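Local structure of putative uncharacterized protein (Mycobacterium avium, 2Z6V) at residues L268-R273 against D404-E409; D274-T279 against P397-Y402. The protein probably acts as a sulfotransferase, moving a sulfuryl group from a nucleotide donor to an acceptor that remains unidentified. One frame throughout, in Å; residues are numbered along the deposited sequence.

Contact 1. Residues L268-R273 against D404-E409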
ATOM      1  N   LEU A 268     -16.028   1.352   3.247  1.00 30.77           N
ATOM      2  CA  LEU A 268     -14.883   2.231   3.391  1.00 29.62           C
ATOM      3  C   LEU A 268     -14.545   2.751   4.785  1.00 29.92           C
ATOM      4  O   LEU A 268     -15.315   3.498   5.397  1.00 28.37           O
ATOM      5  CB  LEU A 268     -15.067   3.415   2.441  1.00 30.18           C
ATOM      6  CG  LEU A 268     -15.438   3.059   0.992  1.00 29.54           C
ATOM      7  CD1 LEU A 268     -15.827   4.330   0.242  1.00 31.60           C
ATOM      8  CD2 LEU A 268     -14.275   2.359   0.299  1.00 26.61           C
ATOM      9  N   ILE A 269     -13.377   2.352   5.278  1.00 28.58           N
ATOM     10  CA  ILE A 269     -12.905   2.810   6.576  1.00 28.38           C
ATOM     11  C   ILE A 269     -11.904   3.912   6.282  1.00 27.45           C
ATOM     12  O   ILE A 269     -10.838   3.650   5.745  1.00 30.05           O
ATOM     13  CB  ILE A 269     -12.178   1.698   7.357  1.00 29.66           C
ATOM     14  CG1 ILE A 269     -13.131   0.538   7.643  1.00 27.38           C
ATOM     15  CG2 ILE A 269     -11.626   2.258   8.659  1.00 28.31           C
ATOM     16  CD1 ILE A 269     -12.472  -0.609   8.344  1.00 26.11           C
ATOM     17  N   TRP A 270     -12.260   5.144   6.609  1.00 27.76           N
ATOM     18  CA  TRP A 270     -11.383   6.285   6.384  1.00 29.80           C
ATOM     19  C   TRP A 270     -10.533   6.470   7.648  1.00 30.50           C
ATOM     20  O   TRP A 270     -11.067   6.682   8.742  1.00 29.73           O
ATOM     21  CB  TRP A 270     -12.234   7.533   6.125  1.00 31.68           C
ATOM     22  CG  TRP A 270     -11.493   8.715   5.571  1.00 33.68           C
ATOM     23  CD1 TRP A 270     -10.172   9.012   5.736  1.00 34.12           C
ATOM     24  CD2 TRP A 270     -12.057   9.800   4.819  1.00 35.22           C
ATOM     25  NE1 TRP A 270      -9.876  10.217   5.136  1.00 35.05           N
ATOM     26  CE2 TRP A 270     -11.015  10.722   4.567  1.00 35.26           C
ATOM     27  CE3 TRP A 270     -13.344  10.084   4.336  1.00 36.43           C
ATOM     28  CZ2 TRP A 270     -11.218  11.911   3.850  1.00 36.15           C
ATOM     29  CZ3 TRP A 270     -13.548  11.270   3.622  1.00 36.83           C
ATOM     30  CH2 TRP A 270     -12.487  12.167   3.387  1.00 36.71           C
ATOM     31  N   ALA A 271      -9.212   6.369   7.500  1.00 31.95           N
ATOM     32  CA  ALA A 271      -8.288   6.520   8.635  1.00 31.16           C
ATOM     33  C   ALA A 271      -7.831   7.970   8.761  1.00 29.55           C
ATOM     34  O   ALA A 271      -7.369   8.564   7.793  1.00 27.52           O
ATOM     35  CB  ALA A 271      -7.083   5.608   8.451  1.00 29.18           C
ATOM     36  N   HIS A 272      -7.954   8.527   9.962  1.00 29.85           N
ATOM     37  CA  HIS A 272      -7.581   9.918  10.203  1.00 32.98           C
ATOM     38  C   HIS A 272      -6.445  10.120  11.195  1.00 35.03           C
ATOM     39  O   HIS A 272      -6.190   9.285  12.066  1.00 37.02           O
ATOM     40  CB  HIS A 272      -8.794  10.708  10.704  1.00 31.82           C
ATOM     41  CG  HIS A 272      -9.961  10.684   9.769  1.00 32.33           C
ATOM     42  ND1 HIS A 272      -9.962  11.357   8.566  1.00 32.08           N
ATOM     43  CD2 HIS A 272     -11.152  10.045   9.847  1.00 30.52           C
ATOM     44  CE1 HIS A 272     -11.105  11.133   7.942  1.00 32.37           C
ATOM     45  NE2 HIS A 272     -11.843  10.338   8.697  1.00 31.57           N
ATOM     46  N   ARG A 273      -5.781  11.260  11.059  1.00 36.94           N
ATOM     47  CA  ARG A 273      -4.687  11.641  11.937  1.00 37.56           C
ATOM     48  C   ARG A 273      -4.275  13.065  11.602  1.00 38.40           C
ATOM     49  O   ARG A 273      -4.576  13.565  10.513  1.00 37.02           O
ATOM     50  CB  ARG A 273      -3.485  10.706  11.761  1.00 37.32           C
ATOM     51  CG  ARG A 273      -2.325  11.055  12.685  1.00 41.16           C
ATOM     52  CD  ARG A 273      -1.223  10.006  12.682  1.00 43.86           C
ATOM     53  NE  ARG A 273      -0.184  10.328  13.655  1.00 46.34           N
ATOM     54  CZ  ARG A 273       0.897   9.586  13.885  1.00 48.45           C
ATOM     55  NH1 ARG A 273       1.099   8.461  13.207  1.00 49.34           N
ATOM     56  NH2 ARG A 273       1.779   9.967  14.801  1.00 48.42           N
ATOM     57  N   ASP A 404     -11.928  20.761   9.128  1.00 44.56           N
ATOM     58  CA  ASP A 404     -13.211  21.339   9.470  1.00 44.96           C
ATOM     59  C   ASP A 404     -14.339  20.315   9.481  1.00 45.26           C
ATOM     60  O   ASP A 404     -15.271  20.416  10.282  1.00 46.36           O
ATOM     61  CB  ASP A 404     -13.559  22.463   8.502  1.00 47.22           C
ATOM     62  CG  ASP A 404     -14.848  23.147   8.867  1.00 50.12           C
ATOM     63  OD1 ASP A 404     -14.909  23.726   9.974  1.00 51.39           O
ATOM     64  OD2 ASP A 404     -15.798  23.097   8.057  1.00 52.85           O
ATOM     65  N   THR A 405     -14.265  19.327   8.599  1.00 43.16           N
ATOM     66  CA  THR A 405     -15.312  18.324   8.551  1.00 41.95           C
ATOM     67  C   THR A 405     -15.075  17.147   9.499  1.00 41.87           C
ATOM     68  O   THR A 405     -16.025  16.497   9.932  1.00 42.42           O
ATOM     69  CB  THR A 405     -15.526  17.812   7.099  1.00 40.97           C
ATOM     70  OG1 THR A 405     -15.450  16.382   7.069  1.00 39.88           O
ATOM     71  CG2 THR A 405     -14.501  18.397   6.167  1.00 38.39           C
ATOM     72  N   PHE A 406     -13.817  16.885   9.837  1.00 42.45           N
ATOM     73  CA  PHE A 406     -13.478  15.780  10.731  1.00 43.51           C
ATOM     74  C   PHE A 406     -12.815  16.273  12.013  1.00 45.38           C
ATOM     75  O   PHE A 406     -11.881  17.068  11.975  1.00 46.66           O
ATOM     76  CB  PHE A 406     -12.556  14.793  10.014  1.00 41.54           C
ATOM     77  CG  PHE A 406     -13.194  14.121   8.836  1.00 37.59           C
ATOM     78  CD1 PHE A 406     -14.273  13.265   9.011  1.00 36.11           C
ATOM     79  CD2 PHE A 406     -12.718  14.347   7.547  1.00 37.53           C
ATOM     80  CE1 PHE A 406     -14.874  12.640   7.921  1.00 35.16           C
ATOM     81  CE2 PHE A 406     -13.313  13.725   6.445  1.00 35.81           C
ATOM     82  CZ  PHE A 406     -14.393  12.869   6.633  1.00 35.02           C
ATOM     83  N   ASP A 407     -13.304  15.786  13.146  1.00 47.65           N
ATOM     84  CA  ASP A 407     -12.794  16.184  14.450  1.00 49.94           C
ATOM     85  C   ASP A 407     -11.508  15.448  14.808  1.00 50.14           C
ATOM     86  O   ASP A 407     -11.529  14.459  15.550  1.00 51.11           O
ATOM     87  CB  ASP A 407     -13.873  15.927  15.506  1.00 54.10           C
ATOM     88  CG  ASP A 407     -13.433  16.314  16.902  1.00 58.90           C
ATOM     89  OD1 ASP A 407     -12.974  17.465  17.087  1.00 60.44           O
ATOM     90  OD2 ASP A 407     -13.555  15.463  17.815  1.00 61.47           O
ATOM     91  N   ILE A 408     -10.387  15.945  14.291  1.00 48.51           N
ATOM     92  CA  ILE A 408      -9.091  15.322  14.531  1.00 47.47           C
ATOM     93  C   ILE A 408      -8.289  15.975  15.647  1.00 48.30           C
ATOM     94  O   ILE A 408      -8.076  17.189  15.651  1.00 48.04           O
ATOM     95  CB  ILE A 408      -8.233  15.323  13.252  1.00 46.65           C
ATOM     96  CG1 ILE A 408      -8.945  14.527  12.154  1.00 44.19           C
ATOM     97  CG2 ILE A 408      -6.851  14.742  13.551  1.00 45.07           C
ATOM     98  CD1 ILE A 408      -8.205  14.493  10.840  1.00 41.45           C
ATOM     99  N   GLU A 409      -7.836  15.149  16.582  1.00 49.05           N
ATOM    100  CA  GLU A 409      -7.050  15.604  17.724  1.00 51.13           C
ATOM    101  C   GLU A 409      -5.602  15.821  17.285  1.00 51.89           C
ATOM    102  O   GLU A 409      -4.884  14.871  16.995  1.00 52.77           O
ATOM    103  CB  GLU A 409      -7.128  14.549  18.827  1.00 51.50           C
ATOM    104  CG  GLU A 409      -6.633  14.987  20.187  1.00 53.62           C
ATOM    105  CD  GLU A 409      -7.154  14.078  21.292  1.00 55.60           C
ATOM    106  OE1 GLU A 409      -8.395  13.939  21.406  1.00 55.50           O
ATOM    107  OE2 GLU A 409      -6.331  13.505  22.041  1.00 55.54           O
TER
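Phe406, the residue at which the chain leaves helix 392-405, meets two aromatic side chains of strand 267-272 in two different ways. Toward Trp270 it turns its edge: CE2 and CZ point at the face of the indole's six-membered ring, Phe406 CZ lying 3.5 Å from Trp270 CZ3, in a T-shaped pair with planes at 65°. Against His272 it offers a face. His272 CE1 sits over the centre of the phenyl ring, 3.6 Å from Phe406 CD2, and the planes, 34° apart, make neither a stack nor an edge-to-face pair. On the opposite face, Thr405 OG1 lies over the centre of the same ring.

Ile408 extends the cluster along the strand. With CG1 beside the backbone N (chi1 -61°) and the chain extended beyond it, Ile408 CD1 comes within 3.8 Å of His272 CB, and Ile408 CG2 lies 3.6 Å from Arg273 C. The polar ends look elsewhere: His272 ND1 is hydrogen-bonded to Tyr402 OH, and Arg273 NE is salt-bridged to Glu411. With no hydrogen bond between the segments, ring-to-ring and apolar contacts join the C-terminal chain to the end of this sheet strand.

Contact 2. Residues D274-T279 against P397-Y402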
ATOM      1  N   ASP A 274      -3.609  13.715  12.555  1.00 39.11           N
ATOM      2  CA  ASP A 274      -3.103  15.075  12.391  1.00 38.65           C
ATOM      3  C   ASP A 274      -2.469  15.154  10.996  1.00 38.38           C
ATOM      4  O   ASP A 274      -1.471  14.489  10.726  1.00 37.89           O
ATOM      5  CB  ASP A 274      -2.044  15.333  13.467  1.00 40.05           C
ATOM      6  CG  ASP A 274      -1.538  16.756  13.468  1.00 41.87           C
ATOM      7  OD1 ASP A 274      -1.336  17.327  12.370  1.00 41.42           O
ATOM      8  OD2 ASP A 274      -1.328  17.292  14.580  1.00 42.53           O
ATOM      9  N   PRO A 275      -3.044  15.962  10.092  1.00 38.81           N
ATOM     10  CA  PRO A 275      -2.513  16.100   8.726  1.00 39.07           C
ATOM     11  C   PRO A 275      -1.117  16.717   8.621  1.00 40.31           C
ATOM     12  O   PRO A 275      -0.346  16.368   7.724  1.00 39.78           O
ATOM     13  CB  PRO A 275      -3.571  16.953   8.031  1.00 37.81           C
ATOM     14  CG  PRO A 275      -4.059  17.831   9.152  1.00 38.99           C
ATOM     15  CD  PRO A 275      -4.202  16.849  10.299  1.00 38.39           C
ATOM     16  N   TYR A 276      -0.801  17.641   9.527  1.00 40.91           N
ATOM     17  CA  TYR A 276       0.506  18.293   9.523  1.00 39.78           C
ATOM     18  C   TYR A 276       1.564  17.257   9.898  1.00 40.30           C
ATOM     19  O   TYR A 276       2.632  17.188   9.284  1.00 39.76           O
ATOM     20  CB  TYR A 276       0.520  19.451  10.526  1.00 39.72           C
ATOM     21  CG  TYR A 276      -0.613  20.439  10.330  1.00 40.35           C
ATOM     22  CD1 TYR A 276      -0.801  21.077   9.108  1.00 40.45           C
ATOM     23  CD2 TYR A 276      -1.499  20.732  11.370  1.00 41.11           C
ATOM     24  CE1 TYR A 276      -1.839  21.986   8.922  1.00 41.57           C
ATOM     25  CE2 TYR A 276      -2.544  21.642  11.195  1.00 38.91           C
ATOM     26  CZ  TYR A 276      -2.703  22.264   9.970  1.00 40.65           C
ATOM     27  OH  TYR A 276      -3.708  23.183   9.786  1.00 42.57           O
ATOM     28  N   LYS A 277       1.247  16.444  10.903  1.00 38.31           N
ATOM     29  CA  LYS A 277       2.147  15.403  11.367  1.00 37.68           C
ATOM     30  C   LYS A 277       2.367  14.401  10.233  1.00 38.49           C
ATOM     31  O   LYS A 277       3.502  14.113   9.844  1.00 39.46           O
ATOM     32  CB  LYS A 277       1.525  14.695  12.569  1.00 39.24           C
ATOM     33  CG  LYS A 277       2.507  14.196  13.619  1.00 42.76           C
ATOM     34  CD  LYS A 277       3.424  13.110  13.102  1.00 46.68           C
ATOM     35  CE  LYS A 277       4.319  12.578  14.220  1.00 49.01           C
ATOM     36  NZ  LYS A 277       5.232  11.496  13.745  1.00 51.47           N
ATOM     37  N   ALA A 278       1.272  13.884   9.692  1.00 37.05           N
ATOM     38  CA  ALA A 278       1.341  12.912   8.618  1.00 36.47           C
ATOM     39  C   ALA A 278       2.152  13.402   7.422  1.00 36.54           C
ATOM     40  O   ALA A 278       2.822  12.613   6.765  1.00 37.97           O
ATOM     41  CB  ALA A 278      -0.063  12.531   8.175  1.00 35.78           C
ATOM     42  N   THR A 279       2.099  14.699   7.143  1.00 36.00           N
ATOM     43  CA  THR A 279       2.826  15.261   6.009  1.00 35.69           C
ATOM     44  C   THR A 279       4.336  15.212   6.203  1.00 36.20           C
ATOM     45  O   THR A 279       5.082  14.833   5.299  1.00 35.85           O
ATOM     46  CB  THR A 279       2.398  16.718   5.752  1.00 36.90           C
ATOM     47  OG1 THR A 279       1.031  16.738   5.320  1.00 36.30           O
ATOM     48  CG2 THR A 279       3.274  17.362   4.684  1.00 36.74           C
ATOM     49  N   PRO A 397      -4.177  25.722   4.460  1.00 45.89           N
ATOM     50  CA  PRO A 397      -5.168  25.803   3.380  1.00 45.87           C
ATOM     51  C   PRO A 397      -5.485  24.463   2.707  1.00 46.29           C
ATOM     52  O   PRO A 397      -6.616  24.227   2.277  1.00 46.14           O
ATOM     53  CB  PRO A 397      -4.548  26.816   2.419  1.00 44.01           C
ATOM     54  CG  PRO A 397      -3.091  26.620   2.622  1.00 46.21           C
ATOM     55  CD  PRO A 397      -2.985  26.517   4.126  1.00 46.48           C
ATOM     56  N   ILE A 398      -4.486  23.592   2.616  1.00 46.77           N
ATOM     57  CA  ILE A 398      -4.665  22.274   2.007  1.00 45.78           C
ATOM     58  C   ILE A 398      -5.636  21.402   2.818  1.00 45.87           C
ATOM     59  O   ILE A 398      -6.483  20.712   2.247  1.00 45.38           O
ATOM     60  CB  ILE A 398      -3.298  21.522   1.895  1.00 46.23           C
ATOM     61  CG1 ILE A 398      -2.424  22.176   0.829  1.00 45.76           C
ATOM     62  CG2 ILE A 398      -3.515  20.063   1.529  1.00 45.87           C
ATOM     63  CD1 ILE A 398      -3.017  22.102  -0.552  1.00 44.83           C
ATOM     64  N   PHE A 399      -5.518  21.452   4.144  1.00 44.07           N
ATOM     65  CA  PHE A 399      -6.347  20.636   5.026  1.00 43.70           C
ATOM     66  C   PHE A 399      -7.452  21.398   5.742  1.00 43.32           C
ATOM     67  O   PHE A 399      -8.070  20.868   6.666  1.00 42.18           O
ATOM     68  CB  PHE A 399      -5.465  19.961   6.082  1.00 45.06           C
ATOM     69  CG  PHE A 399      -4.260  19.262   5.516  1.00 45.66           C
ATOM     70  CD1 PHE A 399      -4.406  18.152   4.686  1.00 46.44           C
ATOM     71  CD2 PHE A 399      -2.979  19.711   5.816  1.00 45.28           C
ATOM     72  CE1 PHE A 399      -3.291  17.500   4.166  1.00 45.72           C
ATOM     73  CE2 PHE A 399      -1.860  19.067   5.304  1.00 44.63           C
ATOM     74  CZ  PHE A 399      -2.015  17.959   4.477  1.00 45.80           C
ATOM     75  N   ALA A 400      -7.697  22.635   5.325  1.00 43.71           N
ATOM     76  CA  ALA A 400      -8.725  23.466   5.948  1.00 42.02           C
ATOM     77  C   ALA A 400     -10.064  22.746   6.040  1.00 42.09           C
ATOM     78  O   ALA A 400     -10.590  22.548   7.135  1.00 42.65           O
ATOM     79  CB  ALA A 400      -8.883  24.766   5.171  1.00 41.91           C
ATOM     80  N   GLU A 401     -10.609  22.356   4.890  1.00 41.89           N
ATOM     81  CA  GLU A 401     -11.890  21.660   4.846  1.00 42.44           C
ATOM     82  C   GLU A 401     -11.798  20.384   5.663  1.00 42.00           C
ATOM     83  O   GLU A 401     -12.602  20.144   6.556  1.00 42.50           O
ATOM     84  CB  GLU A 401     -12.262  21.302   3.406  1.00 44.36           C
ATOM     85  CG  GLU A 401     -13.705  20.841   3.242  1.00 45.98           C
ATOM     86  CD  GLU A 401     -13.937  20.038   1.970  1.00 47.77           C
ATOM     87  OE1 GLU A 401     -13.323  20.358   0.927  1.00 46.29           O
ATOM     88  OE2 GLU A 401     -14.753  19.089   2.015  1.00 49.87           O
ATOM     89  N   TYR A 402     -10.800  19.572   5.340  1.00 41.62           N
ATOM     90  CA  TYR A 402     -10.558  18.308   6.017  1.00 40.72           C
ATOM     91  C   TYR A 402     -10.642  18.419   7.539  1.00 41.04           C
ATOM     92  O   TYR A 402     -11.360  17.656   8.188  1.00 40.49           O
ATOM     93  CB  TYR A 402      -9.180  17.779   5.616  1.00 40.28           C
ATOM     94  CG  TYR A 402      -8.840  16.431   6.207  1.00 40.66           C
ATOM     95  CD1 TYR A 402      -9.584  15.303   5.875  1.00 40.74           C
ATOM     96  CD2 TYR A 402      -7.767  16.280   7.087  1.00 38.74           C
ATOM     97  CE1 TYR A 402      -9.271  14.058   6.399  1.00 40.37           C
ATOM     98  CE2 TYR A 402      -7.446  15.037   7.617  1.00 38.11           C
ATOM     99  CZ  TYR A 402      -8.203  13.931   7.267  1.00 39.03           C
ATOM    100  OH  TYR A 402      -7.903  12.688   7.772  1.00 40.44           O
TER
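Phe399 has CG turned to the side of its own backbone N (chi1 -49°), which carries the phenyl ring across to helix 275-285, and Thr279 has OG1 in the equivalent position (chi1 -66°), which puts OG1 near the far end of that ring, Thr279 OG1 3.4 Å from Phe399 CZ. Pro275 covers one face of the ring. Pro275 CB rests almost straight above the middle of the Phe399 ring, 3.5 Å from Phe399 CG, a CH-pi contact over the face, while Ile398 CG2 lies over the other face nearer the rim. Tyr276 CE1 comes to the ring's edge, close to its plane and 4.0 Å from Phe399 CD2. Farther along helix 392-405, Tyr402 CE2 reaches Pro275 CB at 4.3 Å.

The two helix segments run with their directions 134° apart, their axes approaching to 11.2 Å, and Phe399 and Pro275 bridge the gap. Pro275 is the first residue of its helix. Asp274 is the N-cap: its OD1 takes a nearly straight bond from Lys277 N (3.1 Å), met from above the carboxylate plane, and a weak one from Tyr276 N. Its OD2 is held by Glu411 N and Tyr383 OH. Pro275 O accepts both Thr279 N and Thr279 OG1, from opposite faces of the carbonyl plane, the hydroxyl at 2.8 Å. The Thr279 hydroxyl thus donates within its own helix, and its oxygen meets Phe399 by contact alone. No hydrogen bond joins the two segments; CH-pi and apolar contacts dominate, while polar groups order the helix start that receives the ring.

Overall arrangement
Contacts 1 and 2, with centres 10 Å apart, fasten consecutive parts of one strand-to-helix connection to the same C-terminal helix, 392-405, and the chain beyond it. They meet directly: His272 ND1 lies 2.6 Å from Tyr402 OH, a probable hydrogen bond, and Ile408 CD1 packs 3.4 Å from Tyr402 CE2. In sulfotransferases the end of this strand and the following helix commonly contribute to the site for the 3'-phosphate of the donor PAPS. A bound sulfate about 5 Å from the Arg273 side chain is consistent with such an anion pocket here, although the ion probably came from crystallisation. A bound palmitic acid lies about 10 Å from the Thr279 side chain.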